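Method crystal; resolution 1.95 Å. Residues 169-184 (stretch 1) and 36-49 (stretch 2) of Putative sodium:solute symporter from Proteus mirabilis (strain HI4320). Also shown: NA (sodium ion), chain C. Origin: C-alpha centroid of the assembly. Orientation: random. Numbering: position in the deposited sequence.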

# COMPACT_ATOMS: atom_id res chain seq x y z
N TYR A 169 -11.72 14.15 -5.65
CA TYR A 169 -10.82 14.15 -6.81
C TYR A 169 -10.69 12.78 -7.42
O TYR A 169 -10.51 12.69 -8.61
CB TYR A 169 -9.45 14.82 -6.55
CG TYR A 169 -8.37 14.03 -5.79
CD1 TYR A 169 -7.74 12.90 -6.35
CD2 TYR A 169 -7.90 14.47 -4.58
CE1 TYR A 169 -6.73 12.22 -5.66
CE2 TYR A 169 -6.90 13.77 -3.88
CZ TYR A 169 -6.31 12.65 -4.42
OH TYR A 169 -5.31 11.97 -3.69
N THR A 170 -10.76 11.71 -6.62
CA THR A 170 -10.67 10.32 -7.14
C THR A 170 -11.90 10.00 -8.00
O THR A 170 -11.80 9.58 -9.14
CB THR A 170 -10.53 9.28 -5.99
OG1 THR A 170 -9.33 9.51 -5.24
CG2 THR A 170 -10.46 7.88 -6.52
N TRP A 171 -13.06 10.30 -7.46
CA TRP A 171 -14.32 10.16 -8.15
C TRP A 171 -14.41 10.83 -9.52
O TRP A 171 -14.83 10.19 -10.51
CB TRP A 171 -15.43 10.58 -7.19
CG TRP A 171 -16.80 10.65 -7.76
CD1 TRP A 171 -17.74 9.62 -7.82
CD2 TRP A 171 -17.46 11.81 -8.25
NE1 TRP A 171 -18.90 10.08 -8.38
CE2 TRP A 171 -18.77 11.42 -8.65
CE3 TRP A 171 -17.06 13.12 -8.45
CZ2 TRP A 171 -19.68 12.32 -9.23
CZ3 TRP A 171 -17.98 14.03 -9.03
CH2 TRP A 171 -19.27 13.61 -9.41
N MSE A 172 -13.97 12.10 -9.61
CA MSE A 172 -14.02 12.90 -10.83
C MSE A 172 -13.01 12.45 -11.80
O MSE A 172 -13.25 12.46 -12.99
CB MSE A 172 -13.60 14.37 -10.47
CG MSE A 172 -14.67 15.02 -9.57
SE MSE A 172 -14.53 17.00 -9.51
CE MSE A 172 -12.61 17.18 -8.96
N GLY A 173 -11.84 12.10 -11.30
CA GLY A 173 -10.65 11.96 -12.14
C GLY A 173 -10.30 10.65 -12.80
O GLY A 173 -9.47 10.62 -13.76
N GLY A 174 -10.90 9.56 -12.30
CA GLY A 174 -10.66 8.24 -12.87
C GLY A 174 -9.24 7.82 -12.52
O GLY A 174 -8.63 8.44 -11.69
N ILE A 175 -8.78 6.72 -13.11
CA ILE A 175 -7.46 6.19 -12.81
C ILE A 175 -6.38 7.15 -13.30
O ILE A 175 -5.29 7.20 -12.69
CB ILE A 175 -7.25 4.82 -13.43
CG1 ILE A 175 -5.92 4.24 -12.93
CG2 ILE A 175 -7.32 4.87 -14.99
CD1 ILE A 175 -5.72 4.15 -11.43
N GLU A 176 -6.67 7.94 -14.36
CA GLU A 176 -5.68 8.94 -14.81
C GLU A 176 -5.45 10.09 -13.80
O GLU A 176 -4.32 10.45 -13.49
CB GLU A 176 -5.99 9.49 -16.18
CG GLU A 176 -5.58 8.51 -17.28
CD GLU A 176 -6.18 8.90 -18.62
OE1 GLU A 176 -7.36 8.58 -18.81
OE2 GLU A 176 -5.47 9.53 -19.43
N GLY A 177 -6.54 10.61 -13.27
CA GLY A 177 -6.42 11.55 -12.22
C GLY A 177 -5.82 11.03 -10.93
O GLY A 177 -5.15 11.77 -10.22
N VAL A 178 -6.03 9.74 -10.65
CA VAL A 178 -5.46 9.11 -9.51
C VAL A 178 -3.95 8.94 -9.73
O VAL A 178 -3.14 9.14 -8.82
CB VAL A 178 -6.10 7.72 -9.29
CG1 VAL A 178 -5.31 6.98 -8.28
CG2 VAL A 178 -7.52 7.87 -8.77
N ILE A 179 -3.57 8.59 -10.95
CA ILE A 179 -2.16 8.38 -11.25
C ILE A 179 -1.40 9.73 -11.26
O ILE A 179 -0.34 9.89 -10.65
CB ILE A 179 -2.03 7.66 -12.56
CG1 ILE A 179 -2.34 6.17 -12.33
CG2 ILE A 179 -0.64 7.86 -13.17
CD1 ILE A 179 -2.48 5.40 -13.64
N TRP A 180 -1.97 10.72 -11.91
CA TRP A 180 -1.25 12.02 -11.96
C TRP A 180 -1.18 12.78 -10.63
O TRP A 180 -0.11 13.32 -10.32
CB TRP A 180 -1.77 12.84 -13.09
CG TRP A 180 -1.38 12.32 -14.44
CD1 TRP A 180 -2.24 11.83 -15.37
CD2 TRP A 180 -0.07 12.23 -15.03
NE1 TRP A 180 -1.56 11.43 -16.48
CE2 TRP A 180 -0.23 11.67 -16.31
CE3 TRP A 180 1.21 12.60 -14.62
CZ2 TRP A 180 0.83 11.45 -17.17
CZ3 TRP A 180 2.25 12.38 -15.47
CH2 TRP A 180 2.06 11.84 -16.73
N THR A 181 -2.23 12.75 -9.80
CA THR A 181 -2.08 13.08 -8.39
C THR A 181 -1.03 12.28 -7.59
O THR A 181 -0.30 12.86 -6.76
CB THR A 181 -3.43 13.06 -7.60
OG1 THR A 181 -4.02 11.77 -7.70
CG2 THR A 181 -4.40 14.12 -8.13
N ASP A 182 -0.99 10.95 -7.81
CA ASP A 182 0.03 10.08 -7.25
C ASP A 182 1.45 10.50 -7.61
O ASP A 182 2.33 10.37 -6.78
CB ASP A 182 -0.08 8.59 -7.65
CG ASP A 182 -1.18 7.83 -6.96
OD1 ASP A 182 -1.78 8.35 -6.01
OD2 ASP A 182 -1.48 6.67 -7.41
N VAL A 183 1.66 11.00 -8.82
CA VAL A 183 2.99 11.40 -9.29
C VAL A 183 3.44 12.59 -8.49
O VAL A 183 4.60 12.66 -8.03
CB VAL A 183 3.02 11.72 -10.81
CG1 VAL A 183 4.34 12.36 -11.26
CG2 VAL A 183 2.72 10.49 -11.65
N ILE A 184 2.52 13.52 -8.28
CA ILE A 184 2.85 14.75 -7.54
C ILE A 184 3.07 14.35 -6.08
O ILE A 184 4.00 14.83 -5.41
CB ILE A 184 1.71 15.80 -7.63
CG1 ILE A 184 1.49 16.28 -9.08
CG2 ILE A 184 1.98 17.00 -6.69
CD1 ILE A 184 0.12 16.92 -9.30
NA NA C . -3.20 6.74 -5.84
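Stretch 2 (36-49) DDYFRGGGRVPGWA

The strongest polar contact between the stretches is the salt bridge of Arg44 with Glu176. It is bidentate: Arg44 NH2 donates to Glu176 OE1 at 2.8 Å and Arg44 NE to Glu176 OE2 at 3.0 Å, both with N-H...O angles of 162°, and OE1 lies near the guanidinium plane, as expected for in-plane N-H donors. Arg44 NH2 also reaches Asp37 OD1 at 3.1 Å, so one guanidinium ties the loop of stretch 2 both to its own preceding helix and to stretch 1. A water joins the same cluster, accepting from Glu176 N at 3.0 Å and lying 2.8 Å from both Asp37 O and Glu176 OE1.

The helix of stretch 1 is kinked where the N atoms of Ile175 and Glu176 lack bonds to the preceding turn. Stretch 2 and the water meet this need: Ile175 N donates to Tyr38 O at 2.8 Å with an angle of 140°, while Glu176 N is taken by the water. One turn earlier, Tyr38 OH donates to Trp171 O in a very short bond of 2.5 Å. Tyr38 has its CA-to-CB bond pointing away, yet its chi1 of -155° (t) brings the end of the side chain back to stretch 1. Its ring covers Gly174, whose CA stands 3.9 Å from the centroid of the Tyr38 ring and 20° off the normal, a CH-pi contact. An ideal CB on Gly174 would come within a tight 3.4 Å of Tyr38 CD1.

Residues 36-40 of stretch 2 are helical and cross helix 169-184 obliquely, their N-to-C directions 56° apart and so in the same general sense, with a closest axial approach of 6.4 Å. The CA atoms of Gly174 and Tyr38 are only 4.4 Å apart. Gly41 then leaves helical geometry with positive phi (70°), and Ile175 CG2 packs 3.3 Å from Gly41 N. The glycine-rich loop leads through Arg44 and Val45 to Pro46, the N-cap of a second helix beginning at Gly47.

From Val45 onward the contact becomes apolar. Val45 CG1 meets Ile179 CG2 at 4.0 Å, and Pro46 CD lies 3.8 Å from Trp180 CZ2. Ala49 CB sits over the Trp180 six-membered ring, 3.9 Å from its centroid and 28° off the normal. Trp180 directs its edge toward the face of Trp48 in an offset pair, the six-membered-ring centroids 5.6 Å apart and the planes at 70°. Val183 CG1 lies 3.7 Å from Trp48 CZ3. Together the stretches bury 699 Å², both sides summed.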

# COMPACT_ATOMS: atom_id res chain seq x y z
N ASP A 36 -13.36 1.76 -19.45
CA ASP A 36 -12.00 1.60 -19.92
C ASP A 36 -11.22 2.84 -19.58
O ASP A 36 -10.12 2.72 -19.08
CB ASP A 36 -11.93 1.38 -21.43
CG ASP A 36 -10.50 1.17 -21.89
OD1 ASP A 36 -9.91 0.11 -21.63
OD2 ASP A 36 -9.91 2.09 -22.46
N ASP A 37 -11.79 4.02 -19.86
CA ASP A 37 -11.19 5.27 -19.40
C ASP A 37 -10.97 5.26 -17.90
O ASP A 37 -9.87 5.49 -17.46
CB ASP A 37 -12.02 6.50 -19.78
CG ASP A 37 -12.15 6.65 -21.30
OD1 ASP A 37 -11.12 6.55 -22.07
OD2 ASP A 37 -13.32 6.81 -21.70
N TYR A 38 -12.00 4.95 -17.15
CA TYR A 38 -11.99 5.16 -15.72
C TYR A 38 -11.04 4.22 -14.95
O TYR A 38 -10.50 4.62 -13.93
CB TYR A 38 -13.41 5.03 -15.20
CG TYR A 38 -13.73 5.75 -13.94
CD1 TYR A 38 -14.02 7.13 -13.94
CD2 TYR A 38 -13.81 5.08 -12.73
CE1 TYR A 38 -14.37 7.79 -12.78
CE2 TYR A 38 -14.17 5.73 -11.57
CZ TYR A 38 -14.42 7.09 -11.60
OH TYR A 38 -14.80 7.72 -10.44
N PHE A 39 -10.88 2.98 -15.44
CA PHE A 39 -10.08 1.96 -14.77
C PHE A 39 -8.77 1.63 -15.50
O PHE A 39 -7.82 1.20 -14.85
CB PHE A 39 -10.90 0.68 -14.55
CG PHE A 39 -12.13 0.85 -13.67
CD1 PHE A 39 -12.03 1.37 -12.41
CD2 PHE A 39 -13.38 0.48 -14.13
CE1 PHE A 39 -13.13 1.51 -11.62
CE2 PHE A 39 -14.51 0.61 -13.35
CZ PHE A 39 -14.39 1.11 -12.07
N ARG A 40 -8.75 1.78 -16.83
CA ARG A 40 -7.58 1.41 -17.64
C ARG A 40 -6.89 2.65 -18.21
O ARG A 40 -5.77 2.55 -18.70
CB ARG A 40 -7.95 0.40 -18.73
CG ARG A 40 -8.53 -0.91 -18.14
CD ARG A 40 -8.99 -2.00 -19.17
NE ARG A 40 -8.11 -2.00 -20.32
CZ ARG A 40 -7.09 -2.81 -20.55
NH1 ARG A 40 -6.81 -3.84 -19.77
NH2 ARG A 40 -6.39 -2.62 -21.63
N GLY A 41 -7.52 3.82 -18.12
CA GLY A 41 -6.86 5.05 -18.57
C GLY A 41 -6.67 5.16 -20.10
O GLY A 41 -5.88 5.98 -20.57
N GLY A 42 -7.42 4.36 -20.87
CA GLY A 42 -7.31 4.30 -22.31
C GLY A 42 -5.91 4.03 -22.87
O GLY A 42 -5.63 4.39 -23.98
N GLY A 43 -5.03 3.41 -22.12
CA GLY A 43 -3.63 3.28 -22.58
C GLY A 43 -2.84 4.58 -22.70
O GLY A 43 -1.81 4.57 -23.35
N ARG A 44 -3.29 5.69 -22.07
CA ARG A 44 -2.63 7.02 -22.18
C ARG A 44 -1.54 7.34 -21.11
O ARG A 44 -0.98 8.43 -21.09
CB ARG A 44 -3.66 8.16 -22.13
CG ARG A 44 -4.53 8.28 -23.36
CD ARG A 44 -5.60 9.34 -23.16
NE ARG A 44 -6.58 8.97 -22.15
CZ ARG A 44 -7.69 8.29 -22.37
NH1 ARG A 44 -8.02 7.87 -23.60
NH2 ARG A 44 -8.50 8.02 -21.35
N VAL A 45 -1.23 6.42 -20.21
CA VAL A 45 -0.28 6.71 -19.15
C VAL A 45 1.12 6.28 -19.57
O VAL A 45 1.34 5.16 -19.98
CB VAL A 45 -0.73 6.03 -17.88
CG1 VAL A 45 0.23 6.31 -16.73
CG2 VAL A 45 -2.14 6.54 -17.58
N PRO A 46 2.08 7.18 -19.50
CA PRO A 46 3.43 6.60 -19.71
C PRO A 46 3.96 5.81 -18.55
O PRO A 46 3.49 5.99 -17.39
CB PRO A 46 4.35 7.84 -19.84
CG PRO A 46 3.59 8.94 -19.20
CD PRO A 46 2.11 8.62 -19.28
N GLY A 47 4.99 5.01 -18.85
CA GLY A 47 5.61 4.13 -17.89
C GLY A 47 6.13 4.82 -16.67
O GLY A 47 5.86 4.40 -15.56
N TRP A 48 6.92 5.88 -16.86
CA TRP A 48 7.48 6.57 -15.72
C TRP A 48 6.39 7.02 -14.77
O TRP A 48 6.55 6.90 -13.58
CB TRP A 48 8.36 7.74 -16.13
CG TRP A 48 7.64 8.99 -16.66
CD1 TRP A 48 7.39 9.31 -17.96
CD2 TRP A 48 7.16 10.08 -15.87
NE1 TRP A 48 6.72 10.53 -18.03
CE2 TRP A 48 6.59 11.03 -16.76
CE3 TRP A 48 7.16 10.34 -14.48
CZ2 TRP A 48 5.99 12.23 -16.31
CZ3 TRP A 48 6.57 11.55 -14.04
CH2 TRP A 48 5.98 12.46 -14.96
N ALA A 49 5.28 7.58 -15.28
CA ALA A 49 4.18 8.05 -14.42
C ALA A 49 3.46 6.90 -13.63
O ALA A 49 3.13 7.01 -12.37
CB ALA A 49 3.17 8.81 -15.26
O HOH W 1 -8.77 7.83 -16.46